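Rhizobiales Sp. Pch2 (Marine metagenome, PDB 6PB3) is a bacterial Trip13/Pch2-like AAA+ ATPase that probably remodels HORMA domain proteins, thereby regulating cGAS-like enzymes in immunity against bacteriophages. Local coordinates at residues His35-Asn48 against Leu90-Ile104. Sequence-based numbering, arbitrary orientation.
Sequences HKSRLSKMLAVLVN and LAETIGDDVARRESI
In the AAA+ ATPase fold of this protein, the helix that follows the apparent Walker A loop, 87-93, runs on into helix 95-102, and helix 33-47 packs on both. The axes of 35-47 and 95-102 approach to 8.8 Å with a crossing angle of -58°, and Ser40 and Val98 stand where the backbones come nearest. The pairing illustrates a helix interface with an apolar side and a polar side. On the apolar side, Leu39 CD2 fits against Ile94 CG2 at 3.6 Å and reaches the branch point of Leu90, while Leu43 CD1 touches the methyls of both Ile94 and Val98. Leu39 and Leu43 also rest on Ile77 of strand 76-81, which seats helix 33-47 on the sheet.

The polar side centres on the buried Ser40. Its OG, swung anti to the backbone N (chi1 156°), accepts a short bond of 2.6 Å from Arg101 NE and donates to Asp97 OD1 at 3.2 Å, entering from above the carboxylate plane. Asp97 OD1 also forms a salt bridge with Arg101 NH2, 3.1 Å away, although the hydrogen bond within it is weak. Lys41 sets its CG over the centre of one face of the Arg101 guanidinium, 3.5 Å from Arg101 CZ, and the two side chains cross obliquely. The extended lysine chain carries NZ onward to the carbonyls of Leu281 and Tyr284 of a second subunit, joining this intrachain packing to the subunit interface.

Toward the C-terminal ends of both helices, Ala44 CB presses on Glu102 CG at 3.4 Å. A bend at chi2 (-66°) turns the Glu102 carboxylate toward Asn48, just past its helix, whose ND2 donates to Glu102 OE1 at 2.9 Å, nearly along the C-O axis.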
# COMPACT_ATOMS: atom_id res chain seq x y z
N HIS A 35 -8.11 -33.28 -3.12
CA HIS A 35 -7.07 -32.91 -2.15
C HIS A 35 -6.72 -34.07 -1.23
O HIS A 35 -5.54 -34.26 -0.88
CB HIS A 35 -7.51 -31.69 -1.34
CG HIS A 35 -8.01 -30.55 -2.17
ND1 HIS A 35 -9.20 -30.59 -2.85
CD2 HIS A 35 -7.46 -29.34 -2.46
CE1 HIS A 35 -9.38 -29.45 -3.50
NE2 HIS A 35 -8.34 -28.68 -3.28
N LYS A 36 -7.72 -34.87 -0.85
CA LYS A 36 -7.52 -36.06 -0.01
C LYS A 36 -6.64 -37.07 -0.71
O LYS A 36 -5.68 -37.59 -0.12
CB LYS A 36 -8.86 -36.74 0.31
CG LYS A 36 -9.84 -36.00 1.20
CD LYS A 36 -11.13 -36.86 1.36
CE LYS A 36 -12.21 -36.16 2.16
NZ LYS A 36 -13.54 -36.87 2.08
N SER A 37 -6.99 -37.41 -1.95
CA SER A 37 -6.24 -38.38 -2.73
C SER A 37 -4.79 -37.96 -2.92
O SER A 37 -3.86 -38.76 -2.72
CB SER A 37 -6.92 -38.58 -4.09
OG SER A 37 -6.06 -39.22 -5.01
N ARG A 38 -4.56 -36.70 -3.31
CA ARG A 38 -3.19 -36.26 -3.53
C ARG A 38 -2.40 -36.23 -2.23
O ARG A 38 -1.27 -36.72 -2.16
CB ARG A 38 -3.17 -34.88 -4.19
CG ARG A 38 -3.74 -34.84 -5.57
CD ARG A 38 -3.71 -33.41 -6.13
NE ARG A 38 -4.47 -33.33 -7.37
CZ ARG A 38 -4.78 -32.21 -8.00
NH1 ARG A 38 -4.40 -31.03 -7.52
NH2 ARG A 38 -5.48 -32.26 -9.13
N LEU A 39 -2.99 -35.68 -1.17
CA LEU A 39 -2.29 -35.66 0.11
C LEU A 39 -2.00 -37.07 0.58
O LEU A 39 -0.87 -37.38 0.97
CB LEU A 39 -3.11 -34.88 1.15
CG LEU A 39 -2.47 -34.76 2.53
CD1 LEU A 39 -1.07 -34.13 2.38
CD2 LEU A 39 -3.32 -33.97 3.56
N SER A 40 -2.99 -37.97 0.48
CA SER A 40 -2.80 -39.33 0.98
C SER A 40 -1.75 -40.07 0.16
O SER A 40 -0.90 -40.79 0.71
CB SER A 40 -4.15 -40.09 0.98
OG SER A 40 -3.93 -41.48 0.92
N LYS A 41 -1.82 -39.95 -1.16
CA LYS A 41 -0.90 -40.73 -1.98
C LYS A 41 0.53 -40.19 -1.89
O LYS A 41 1.49 -40.97 -1.91
CB LYS A 41 -1.40 -40.75 -3.43
CG LYS A 41 -2.71 -41.54 -3.64
CD LYS A 41 -3.28 -41.26 -5.03
CE LYS A 41 -4.37 -42.25 -5.44
NZ LYS A 41 -4.80 -41.96 -6.85
N MSE A 42 0.70 -38.87 -1.79
CA MSE A 42 2.04 -38.27 -1.70
C MSE A 42 2.74 -38.71 -0.42
O MSE A 42 3.92 -39.07 -0.41
CB MSE A 42 1.98 -36.74 -1.78
CG MSE A 42 3.35 -36.05 -1.84
SE MSE A 42 4.45 -36.57 -3.40
CE MSE A 42 5.62 -37.79 -2.61
N LEU A 43 1.97 -38.65 0.68
CA LEU A 43 2.47 -39.16 1.96
C LEU A 43 2.87 -40.63 1.85
O LEU A 43 3.92 -41.03 2.38
CB LEU A 43 1.40 -38.96 3.04
CG LEU A 43 1.15 -37.55 3.62
CD1 LEU A 43 -0.22 -37.47 4.32
CD2 LEU A 43 2.28 -37.13 4.60
N ALA A 44 2.06 -41.45 1.18
CA ALA A 44 2.43 -42.86 1.04
C ALA A 44 3.75 -43.01 0.29
O ALA A 44 4.61 -43.82 0.65
CB ALA A 44 1.31 -43.63 0.33
N VAL A 45 3.92 -42.22 -0.77
CA VAL A 45 5.16 -42.25 -1.53
C VAL A 45 6.34 -41.81 -0.68
O VAL A 45 7.43 -42.41 -0.74
CB VAL A 45 5.00 -41.37 -2.78
CG1 VAL A 45 6.32 -41.22 -3.52
CG2 VAL A 45 3.91 -41.96 -3.68
N LEU A 46 6.17 -40.76 0.13
CA LEU A 46 7.28 -40.24 0.92
C LEU A 46 7.76 -41.24 1.96
O LEU A 46 8.95 -41.31 2.26
CB LEU A 46 6.87 -38.93 1.60
CG LEU A 46 6.68 -37.73 0.67
CD1 LEU A 46 6.32 -36.50 1.50
CD2 LEU A 46 7.94 -37.51 -0.18
N VAL A 47 6.84 -42.02 2.53
CA VAL A 47 7.24 -42.99 3.54
C VAL A 47 7.63 -44.32 2.92
O VAL A 47 8.45 -45.05 3.49
CB VAL A 47 6.14 -43.19 4.58
CG1 VAL A 47 5.82 -41.87 5.24
CG2 VAL A 47 4.91 -43.81 3.95
N ASN A 48 7.06 -44.67 1.78
CA ASN A 48 7.33 -45.94 1.12
C ASN A 48 7.59 -45.70 -0.35
O ASN A 48 6.77 -46.06 -1.20
CB ASN A 48 6.16 -46.91 1.32
CG ASN A 48 6.44 -48.28 0.74
OD1 ASN A 48 7.57 -48.79 0.82
ND2 ASN A 48 5.43 -48.89 0.13
N LEU A 90 -8.21 -31.61 7.36
CA LEU A 90 -7.69 -32.64 6.47
C LEU A 90 -6.34 -33.15 6.95
O LEU A 90 -6.11 -34.37 7.02
CB LEU A 90 -7.59 -32.09 5.05
CG LEU A 90 -7.04 -33.06 4.01
CD1 LEU A 90 -7.99 -34.27 3.86
CD2 LEU A 90 -6.85 -32.37 2.68
N ALA A 91 -5.44 -32.25 7.33
CA ALA A 91 -4.11 -32.68 7.74
C ALA A 91 -4.16 -33.51 9.02
O ALA A 91 -3.33 -34.40 9.20
CB ALA A 91 -3.19 -31.46 7.93
N GLU A 92 -5.11 -33.22 9.91
CA GLU A 92 -5.21 -33.94 11.17
C GLU A 92 -5.87 -35.30 11.04
O GLU A 92 -5.81 -36.08 11.99
CB GLU A 92 -6.00 -33.12 12.19
CG GLU A 92 -5.30 -31.87 12.70
CD GLU A 92 -6.16 -31.13 13.70
OE1 GLU A 92 -7.37 -31.44 13.78
OE2 GLU A 92 -5.64 -30.24 14.41
N THR A 93 -6.51 -35.59 9.92
CA THR A 93 -7.21 -36.86 9.78
C THR A 93 -6.71 -37.72 8.63
O THR A 93 -6.99 -38.93 8.63
CB THR A 93 -8.71 -36.62 9.61
OG1 THR A 93 -8.95 -35.78 8.47
CG2 THR A 93 -9.28 -35.96 10.85
N ILE A 94 -5.97 -37.15 7.67
CA ILE A 94 -5.58 -37.85 6.45
C ILE A 94 -4.73 -39.08 6.74
O ILE A 94 -4.66 -39.99 5.90
CB ILE A 94 -4.84 -36.88 5.52
CG1 ILE A 94 -4.78 -37.41 4.09
CG2 ILE A 94 -3.43 -36.56 6.05
CD1 ILE A 94 -6.16 -37.76 3.54
N GLY A 95 -4.09 -39.14 7.91
CA GLY A 95 -3.27 -40.28 8.26
C GLY A 95 -4.05 -41.58 8.35
O GLY A 95 -3.46 -42.66 8.18
N ASP A 96 -5.36 -41.50 8.58
CA ASP A 96 -6.20 -42.69 8.53
C ASP A 96 -6.27 -43.24 7.12
O ASP A 96 -6.25 -44.46 6.92
CB ASP A 96 -7.60 -42.35 9.03
CG ASP A 96 -8.43 -43.59 9.25
OD1 ASP A 96 -8.31 -44.18 10.34
OD2 ASP A 96 -9.18 -43.97 8.33
N ASP A 97 -6.39 -42.35 6.14
CA ASP A 97 -6.36 -42.77 4.74
C ASP A 97 -5.01 -43.38 4.37
O ASP A 97 -4.96 -44.40 3.67
CB ASP A 97 -6.66 -41.57 3.86
CG ASP A 97 -7.34 -41.95 2.57
OD1 ASP A 97 -6.72 -42.68 1.77
OD2 ASP A 97 -8.51 -41.55 2.39
N VAL A 98 -3.90 -42.77 4.80
CA VAL A 98 -2.59 -43.30 4.45
C VAL A 98 -2.40 -44.67 5.08
O VAL A 98 -1.82 -45.58 4.47
CB VAL A 98 -1.47 -42.34 4.88
CG1 VAL A 98 -0.11 -42.92 4.48
CG2 VAL A 98 -1.68 -40.91 4.32
N ALA A 99 -2.85 -44.82 6.33
CA ALA A 99 -2.75 -46.09 7.03
C ALA A 99 -3.50 -47.17 6.28
O ALA A 99 -3.01 -48.30 6.15
CB ALA A 99 -3.29 -45.94 8.44
N ARG A 100 -4.69 -46.84 5.77
CA ARG A 100 -5.45 -47.80 4.97
C ARG A 100 -4.74 -48.12 3.66
O ARG A 100 -4.60 -49.29 3.30
CB ARG A 100 -6.85 -47.24 4.71
CG ARG A 100 -7.84 -47.46 5.85
CD ARG A 100 -8.86 -46.34 5.93
NE ARG A 100 -9.71 -46.28 4.75
CZ ARG A 100 -11.03 -46.42 4.80
NH1 ARG A 100 -11.62 -46.62 5.97
NH2 ARG A 100 -11.76 -46.34 3.70
N ARG A 101 -4.25 -47.09 2.97
CA ARG A 101 -3.65 -47.26 1.64
C ARG A 101 -2.39 -48.12 1.69
O ARG A 101 -2.19 -48.98 0.83
CB ARG A 101 -3.35 -45.88 1.04
CG ARG A 101 -2.81 -45.86 -0.38
CD ARG A 101 -2.58 -44.43 -0.86
NE ARG A 101 -3.75 -43.56 -0.65
CZ ARG A 101 -4.77 -43.45 -1.50
NH1 ARG A 101 -4.80 -44.19 -2.62
NH2 ARG A 101 -5.78 -42.64 -1.23
N GLU A 102 -1.53 -47.89 2.68
CA GLU A 102 -0.27 -48.63 2.76
C GLU A 102 -0.30 -49.76 3.78
O GLU A 102 0.70 -50.47 3.93
CB GLU A 102 0.88 -47.67 3.10
CG GLU A 102 1.17 -46.64 2.00
CD GLU A 102 1.70 -47.26 0.71
OE1 GLU A 102 2.78 -47.89 0.75
OE2 GLU A 102 1.05 -47.11 -0.34
N SER A 103 -1.41 -49.95 4.49
CA SER A 103 -1.51 -50.95 5.55
C SER A 103 -0.37 -50.80 6.56
O SER A 103 0.35 -51.76 6.87
CB SER A 103 -1.57 -52.37 4.97
OG SER A 103 -2.80 -52.58 4.31
N ILE A 104 -0.21 -49.58 7.08
CA ILE A 104 0.76 -49.30 8.13
C ILE A 104 0.09 -48.55 9.27
O ILE A 104 -0.94 -47.89 9.10
CB ILE A 104 1.97 -48.48 7.63
CG1 ILE A 104 1.49 -47.23 6.92
CG2 ILE A 104 2.87 -49.33 6.72
CD1 ILE A 104 2.61 -46.38 6.40